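Local coordinates for protein thymidylate synthase (PDB 1TIS) that catalyses the reductive methylation of dUMP to dTMP, with methylenetetrahydrofolate as carbon donor and reductant, to supply thymidylate for DNA synthesis, at residues 120-123 against 124-128; 209-213 against 214-218. All blocks are in the same frame, centred on the assembly; numbering follows the deposited sequence.

Contact 1 of 2, residues 120-123 against 124-128; sequences DQII and EVIDR
Ile126 lies beside Ile122, one turn back along the same helix, and the two side chains point the same way. Following Ile126 outward, CB sits 4.0 Å from Ile122 O. CG1 of Ile126 comes to 3.7 Å from Ile122 O, because it stands beside the backbone N and anti to the carbonyl carbon (chi1 -70°). The chain continues extended, which brings Ile126 CD1 to 3.9 Å from Ile122 CG2.

The carbonyl the side chain passes is shared by two amides. Ile126 N bonds Ile122 O at 3.3 Å, almost in line with the C=O bond, whereas Val125 N reaches the same oxygen at 3.0 Å from well above the carbonyl plane. Two residues before Ile126, Glu124 N donates to Asp120 O in the carbonyl plane (3.2 Å). The Glu124 side chain folds back over this start of the helix, its CG 4.0 Å from Gln121 CA. On the flank, Val125 CB rests 3.4 Å from Gln121 O.

Ile122 and Ile126 face inward. Ile122 meets Leu258 of helix 254-262 and Trp113, while Ile126 packs on Val198, Met201 and Cys202 of helix 184-202. Asp127 is held by Thr254. The i to i+4 apolar pair is what the buried face of an amphipathic helix offers, and the i to i+3 bond beside i to i+4 bonds occurs here in the opening part of helix 121-131, packed against helices 184-202 and 254-262 of the thymidylate synthase fold.

Contact 2 of 2, residues 209-213 against 214-218; sequences LIFSG and GNTHI
The Phe211 ring reaches along the chain toward Thr216, presenting its edge to the threonine hydroxyl: CZ is 4.5 Å from OG1, which lies near the ring plane. Over one face stands the backbone N of Gly213, 4.2 Å above the plane and displaced toward the rim, so the ring lies partly over its own strand. Trp173 also meets this ring, with the two planes at about 45°. Beyond the corner, the His217 ring has Asn215 ND2 at its edge, in the ring plane, and Tyr219 inclined against it.

Between these two rings the strand 205-219 changes direction at Gly214 and Asn215. Asn215 is the centre of an inverse gamma turn, closed by Thr216 N donating to Gly214 O at 3.0 Å. Gly214 has phi/psi of -102°/-110°, a backbone shape uncommon for residues with a side chain. After the turn Thr216 points back toward the first half of the strand, its OG1 4.3 Å from Gly213 CA.

No hydrogen bond links 209-213 to 214-218, and the polar groups look elsewhere. Thr216 OG1 bonds Ser32 OG, and its side chain lies against Val178 and Ile11. Gly213 O accepts from Gln172 NE2 of the second subunit, which places the corner at the dimer interface. His217 and Ile218, just past the bend, probably belong, as in related enzymes, to a dUMP site shared between the two subunits. The chemistry is thus a loose aromatic and hydroxyl contact inside the bend, with the polar bonds passed outward to Ser32, between strands 26-30 and 33-37, and to the partner subunit. With no hydrogen bond between the halves, the contact itself fastens little; the bonds identified at the corner are the gamma turn and those to Ser32 and the second subunit.

From the N terminus the chain comes first to contact 1, the opening turn of helix 121-131, and only much later to contact 2, the bend within strand 205-219. The two follow in series, neither nested nor crossed, and each is local, so neither closes a long loop. Their centres are 25 Å apart and their nearest atoms about 14 Å. Helix 184-202 connects them: Ile126 of contact 1 packs against it, and it is the crossover of the beta-alpha-beta unit that ends in strand 205-219. Both contacts also touch the second subunit, contact 1 through Gln121 and Arg128 and contact 2 through the kinked strand itself.

Contact 1 of 2, residues 120-123 against 124-128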
loop_
_atom_site.group_PDB
_atom_site.type_symbol
_atom_site.label_atom_id
_atom_site.label_comp_id
_atom_site.label_asym_id
_atom_site.label_seq_id
_atom_site.Cartn_x
_atom_site.Cartn_y
_atom_site.Cartn_z
ATOM N N ASP A 120 -0.643 -5.609 -19.291
ATOM C CA ASP A 120 0.452 -4.682 -19.434
ATOM C C ASP A 120 -0.033 -3.477 -18.650
ATOM O O ASP A 120 -0.643 -2.549 -19.208
ATOM C CB ASP A 120 0.685 -4.309 -20.913
ATOM C CG ASP A 120 1.866 -3.362 -21.135
ATOM O OD1 ASP A 120 2.339 -2.734 -20.192
ATOM O OD2 ASP A 120 2.332 -3.247 -22.259
ATOM N N GLN A 121 0.279 -3.444 -17.357
ATOM C CA GLN A 121 -0.173 -2.344 -16.515
ATOM C C GLN A 121 0.570 -1.006 -16.617
ATOM O O GLN A 121 0.104 -0.083 -15.951
ATOM C CB GLN A 121 -0.209 -2.835 -15.056
ATOM C CG GLN A 121 1.000 -3.331 -14.275
ATOM C CD GLN A 121 0.565 -3.947 -12.962
ATOM O OE1 GLN A 121 -0.424 -3.541 -12.358
ATOM N NE2 GLN A 121 1.144 -4.996 -12.430
ATOM N N ILE A 122 1.668 -0.751 -17.371
ATOM C CA ILE A 122 2.160 0.628 -17.522
ATOM C C ILE A 122 1.280 1.187 -18.604
ATOM O O ILE A 122 0.457 2.053 -18.360
ATOM C CB ILE A 122 3.662 0.787 -17.995
ATOM C CG1 ILE A 122 4.575 0.649 -16.774
ATOM C CG2 ILE A 122 3.928 2.162 -18.668
ATOM C CD1 ILE A 122 4.438 1.809 -15.753
ATOM N N ILE A 123 1.369 0.671 -19.807
ATOM C CA ILE A 123 0.566 1.159 -20.901
ATOM C C ILE A 123 -0.885 1.307 -20.537
ATOM O O ILE A 123 -1.422 2.336 -20.940
ATOM C CB ILE A 123 0.784 0.203 -22.088
ATOM C CG1 ILE A 123 1.728 1.002 -22.939
ATOM C CG2 ILE A 123 -0.466 -0.318 -22.778
ATOM C CD1 ILE A 123 2.207 0.229 -24.157
ATOM N N GLU A 124 -1.537 0.465 -19.745
ATOM C CA GLU A 124 -2.929 0.783 -19.605
ATOM C C GLU A 124 -3.324 1.704 -18.442
ATOM O O GLU A 124 -4.432 2.263 -18.365
ATOM C CB GLU A 124 -3.638 -0.533 -19.597
ATOM C CG GLU A 124 -3.632 -1.197 -18.254
ATOM C CD GLU A 124 -5.050 -1.588 -17.924
ATOM O OE1 GLU A 124 -5.849 -0.699 -17.596
ATOM O OE2 GLU A 124 -5.344 -2.779 -18.039
ATOM N N VAL A 125 -2.412 1.976 -17.520
ATOM C CA VAL A 125 -2.719 2.864 -16.413
ATOM C C VAL A 125 -2.498 4.262 -16.931
ATOM O O VAL A 125 -3.008 5.205 -16.344
ATOM C CB VAL A 125 -1.792 2.604 -15.161
ATOM C CG1 VAL A 125 -0.391 3.321 -15.122
ATOM C CG2 VAL A 125 -2.672 3.052 -13.997
ATOM N N ILE A 126 -1.736 4.470 -17.996
ATOM C CA ILE A 126 -1.587 5.800 -18.480
ATOM C C ILE A 126 -2.808 6.093 -19.300
ATOM O O ILE A 126 -3.185 7.247 -19.372
ATOM C CB ILE A 126 -0.268 5.870 -19.223
ATOM C CG1 ILE A 126 0.818 5.746 -18.114
ATOM C CG2 ILE A 126 -0.162 7.132 -20.066
ATOM C CD1 ILE A 126 2.324 5.752 -18.418
ATOM N N ASP A 127 -3.540 5.127 -19.862
ATOM C CA ASP A 127 -4.823 5.405 -20.480
ATOM C C ASP A 127 -5.846 5.809 -19.415
ATOM O O ASP A 127 -6.357 6.911 -19.602
ATOM C CB ASP A 127 -5.336 4.190 -21.242
ATOM C CG ASP A 127 -4.504 3.803 -22.472
ATOM O OD1 ASP A 127 -3.770 4.641 -22.994
ATOM O OD2 ASP A 127 -4.601 2.654 -22.921
ATOM N N ARG A 128 -6.190 5.115 -18.294
ATOM C CA ARG A 128 -7.166 5.612 -17.304
ATOM C C ARG A 128 -6.957 7.075 -16.966
ATOM O O ARG A 128 -7.938 7.813 -17.018
ATOM C CB ARG A 128 -7.128 4.886 -15.962
ATOM C CG ARG A 128 -7.361 3.388 -16.124
ATOM C CD ARG A 128 -8.079 2.696 -14.935
ATOM N NE ARG A 128 -9.545 2.812 -14.956
ATOM C CZ ARG A 128 -10.354 1.750 -14.862
ATOM N NH1 ARG A 128 -9.887 0.516 -14.679
ATOM N NH2 ARG A 128 -11.668 1.917 -14.942
#

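Contact 2 of 2, residues 209-213 against 214-218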
loop_
_atom_site.group_PDB
_atom_site.type_symbol
_atom_site.label_atom_id
_atom_site.label_comp_id
_atom_site.label_asym_id
_atom_site.label_seq_id
_atom_site.Cartn_x
_atom_site.Cartn_y
_atom_site.Cartn_z
ATOM N N LEU A 209 3.927 14.165 -4.228
ATOM C CA LEU A 209 4.525 12.842 -4.150
ATOM C C LEU A 209 4.343 12.362 -2.734
ATOM O O LEU A 209 4.852 13.055 -1.868
ATOM C CB LEU A 209 5.999 12.922 -4.502
ATOM C CG LEU A 209 6.766 11.643 -4.662
ATOM C CD1 LEU A 209 6.286 10.836 -5.860
ATOM C CD2 LEU A 209 8.235 12.016 -4.816
ATOM N N ILE A 210 3.672 11.242 -2.429
ATOM C CA ILE A 210 3.416 10.769 -1.066
ATOM C C ILE A 210 4.033 9.413 -0.918
ATOM O O ILE A 210 4.009 8.648 -1.864
ATOM C CB ILE A 210 1.929 10.635 -0.808
ATOM C CG1 ILE A 210 1.152 11.826 -1.299
ATOM C CG2 ILE A 210 1.710 10.569 0.673
ATOM C CD1 ILE A 210 -0.339 11.451 -1.243
ATOM N N PHE A 211 4.528 9.006 0.227
ATOM C CA PHE A 211 5.230 7.732 0.361
ATOM C C PHE A 211 4.715 7.028 1.593
ATOM O O PHE A 211 4.785 7.668 2.656
ATOM C CB PHE A 211 6.754 7.973 0.503
ATOM C CG PHE A 211 7.538 6.973 1.348
ATOM C CD1 PHE A 211 7.819 5.707 0.884
ATOM C CD2 PHE A 211 7.963 7.342 2.603
ATOM C CE1 PHE A 211 8.518 4.814 1.673
ATOM C CE2 PHE A 211 8.659 6.451 3.392
ATOM C CZ PHE A 211 8.942 5.181 2.928
ATOM N N SER A 212 4.298 5.756 1.472
ATOM C CA SER A 212 3.818 5.051 2.637
ATOM C C SER A 212 4.875 4.047 3.038
ATOM O O SER A 212 5.430 3.323 2.200
ATOM C CB SER A 212 2.523 4.392 2.290
ATOM O OG SER A 212 1.573 5.330 1.792
ATOM N N GLY A 213 5.180 3.956 4.315
ATOM C CA GLY A 213 6.263 3.098 4.738
ATOM C C GLY A 213 5.788 1.956 5.605
ATOM O O GLY A 213 4.795 2.035 6.345
ATOM N N GLY A 214 6.541 0.899 5.400
ATOM C CA GLY A 214 6.378 -0.259 6.217
ATOM C C GLY A 214 7.510 -0.251 7.228
ATOM O O GLY A 214 7.567 0.593 8.137
ATOM N N ASN A 215 8.456 -1.160 7.128
ATOM C CA ASN A 215 9.540 -1.102 8.079
ATOM C C ASN A 215 10.668 -0.177 7.658
ATOM O O ASN A 215 11.652 -0.575 7.007
ATOM C CB ASN A 215 10.060 -2.473 8.273
ATOM C CG ASN A 215 10.840 -2.590 9.550
ATOM O OD1 ASN A 215 10.418 -3.258 10.487
ATOM N ND2 ASN A 215 12.006 -1.975 9.647
ATOM N N THR A 216 10.491 1.072 8.070
ATOM C CA THR A 216 11.479 2.156 7.959
ATOM C C THR A 216 12.548 1.915 9.042
ATOM O O THR A 216 12.332 1.885 10.259
ATOM C CB THR A 216 10.750 3.504 8.162
ATOM O OG1 THR A 216 9.889 3.685 7.037
ATOM C CG2 THR A 216 11.688 4.676 8.267
ATOM N N HIS A 217 13.761 1.703 8.582
ATOM C CA HIS A 217 14.792 1.334 9.488
ATOM C C HIS A 217 16.106 2.024 9.148
ATOM O O HIS A 217 16.359 2.367 7.978
ATOM C CB HIS A 217 14.845 -0.185 9.417
ATOM C CG HIS A 217 15.196 -0.905 8.107
ATOM N ND1 HIS A 217 16.138 -0.707 7.179
ATOM C CD2 HIS A 217 14.523 -2.034 7.717
ATOM C CE1 HIS A 217 16.068 -1.654 6.275
ATOM N NE2 HIS A 217 15.084 -2.439 6.620
ATOM N N ILE A 218 16.934 2.211 10.172
ATOM C CA ILE A 218 18.266 2.774 10.079
ATOM C C ILE A 218 19.120 1.655 10.659
ATOM O O ILE A 218 18.765 1.153 11.731
ATOM C CB ILE A 218 18.368 4.004 10.960
ATOM C CG1 ILE A 218 17.367 5.079 10.592
ATOM C CG2 ILE A 218 19.792 4.502 10.823
ATOM C CD1 ILE A 218 17.456 6.245 11.584
#